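PDB 2B9S: DNA topoisomerase I-like protein from Leishmania donovani, which supplies the small, nucleophile-bearing subunit of a heterodimeric type IB topoisomerase that relaxes DNA by transient single-strand cleavage and religation. Local coordinates for the interface of chains B and A. Coordinates in Å, arbitrary orientation; residue numbers count along the deposited sequence, not the author numbering. Chains: chain A, DNA topoisomerase I-like protein; chain B, topoisomerase I-like protein.

The interface of chains B and A. Residues chain B 423-424, 429-430; chain A 14-15, 17-18, 22.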
# COMPACT_ATOMS: atom_id res chain seq x y z
N VAL B 423 -14.07 -12.61 5.56
CA VAL B 423 -13.76 -11.31 4.95
C VAL B 423 -12.40 -11.32 4.23
O VAL B 423 -12.31 -10.89 3.09
CB VAL B 423 -13.80 -10.17 6.03
CG1 VAL B 423 -13.46 -8.80 5.41
CG2 VAL B 423 -15.17 -10.14 6.73
N ALA B 424 -11.37 -11.84 4.89
CA ALA B 424 -10.02 -11.92 4.34
C ALA B 424 -9.91 -12.83 3.10
O ALA B 424 -9.15 -12.53 2.18
CB ALA B 424 -9.04 -12.35 5.42
N HIS B 429 -6.55 -11.58 0.97
CA HIS B 429 -5.43 -11.11 1.79
C HIS B 429 -4.59 -12.27 2.32
O HIS B 429 -5.12 -13.22 2.92
CB HIS B 429 -5.96 -10.21 2.90
CG HIS B 429 -6.58 -8.94 2.40
ND1 HIS B 429 -7.56 -8.26 3.09
CD2 HIS B 429 -6.34 -8.21 1.28
CE1 HIS B 429 -7.89 -7.17 2.43
NE2 HIS B 429 -7.18 -7.12 1.31
N GLN B 430 -3.29 -12.22 2.05
CA GLN B 430 -2.36 -13.31 2.31
C GLN B 430 -1.04 -12.87 2.94
O GLN B 430 -0.56 -11.77 2.71
CB GLN B 430 -2.07 -14.07 1.02
CG GLN B 430 -3.25 -14.79 0.43
CD GLN B 430 -2.88 -15.56 -0.79
OE1 GLN B 430 -1.71 -15.91 -0.99
NE2 GLN B 430 -3.85 -15.81 -1.66
N SER A 14 -4.61 -13.63 5.71
CA SER A 14 -4.15 -12.50 6.49
C SER A 14 -5.36 -11.69 6.91
O SER A 14 -6.13 -11.20 6.07
CB SER A 14 -3.17 -11.67 5.65
OG SER A 14 -2.45 -10.74 6.43
N LEU A 15 -5.53 -11.55 8.22
CA LEU A 15 -6.74 -10.95 8.76
C LEU A 15 -6.61 -9.44 9.01
O LEU A 15 -7.64 -8.73 9.11
CB LEU A 15 -7.16 -11.70 10.04
CG LEU A 15 -8.10 -12.92 10.00
CD1 LEU A 15 -7.61 -14.05 9.09
CD2 LEU A 15 -8.28 -13.42 11.44
N THR A 17 -5.25 -6.75 7.11
CA THR A 17 -5.58 -5.80 6.04
C THR A 17 -7.05 -5.39 6.02
O THR A 17 -7.36 -4.21 5.88
CB THR A 17 -5.14 -6.38 4.69
OG1 THR A 17 -3.88 -7.02 4.88
CG2 THR A 17 -5.00 -5.29 3.59
N SER A 18 -7.96 -6.36 6.14
CA SER A 18 -9.40 -6.06 6.13
C SER A 18 -9.84 -5.27 7.37
O SER A 18 -10.64 -4.35 7.26
CB SER A 18 -10.24 -7.33 5.95
OG SER A 18 -10.01 -8.25 7.01
N TYR A 22 -10.71 -2.04 5.52
CA TYR A 22 -11.88 -2.47 4.73
C TYR A 22 -13.22 -2.60 5.46
O TYR A 22 -14.27 -2.37 4.87
CB TYR A 22 -11.56 -3.79 4.00
CG TYR A 22 -10.72 -3.57 2.75
CD1 TYR A 22 -9.37 -3.89 2.73
CD2 TYR A 22 -11.30 -3.02 1.60
CE1 TYR A 22 -8.61 -3.67 1.60
CE2 TYR A 22 -10.55 -2.79 0.46
CZ TYR A 22 -9.21 -3.12 0.45
OH TYR A 22 -8.49 -2.89 -0.69
O HOH W 1 -1.14 -9.48 4.64
O HOH W 2 -7.76 -9.12 5.74
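The side chain of A:Thr17 lies over one face of the B:His429 imidazole where the two subunits of this type IB topoisomerase assemble one active site. Chain B gives B:His429, part of the vanadate pocket; chain A gives the SKINY motif, which runs from A:Ser18 to the nucleophile A:Tyr22. CB of A:Thr17 sits 3.4 Å above the imidazole plane of B:His429, displaced toward the rim near ND1, in a CH-pi contact. Its methyl CG2 continues along the ring to CE1 and NE2. The phenol of A:Tyr22 crosses the imidazole obliquely, its CD1 3.6 Å from CE1 of B:His429 and its CE1 close to NE2, so the nucleophile's ring borders the histidine directly.

Water 2 lies in the imidazole plane at its edge, 2.8 Å from ND1 of B:His429, and should restrain rotation of the ring. Chain A grips this water through the carbonyl O of A:Ser14 and the amide N of A:Ser18. The hydroxyl OG of A:Ser18, turned between its own backbone N and carbonyl carbon (chi1 60°), meets the O of water 2 at 2.7 Å. The amide belongs to the first turn of helix 16-21, whose dipole may help polarise the water.

The backbone of B:His429 is held too: the amide N of A:Ser14 donates a hydrogen bond to its carbonyl O at 2.9 Å, the donor lying well above the carbonyl plane. OG of A:Ser14, anti to its own N (chi1 -167°), reaches water 1, which bridges to the carbonyl O of B:Gln430. On helix 411-427, CG1 of B:Val423 packs 3.6 Å from CB of A:Ser18, and the methyl of B:Ala424 abuts the carbonyl O of A:Ser14.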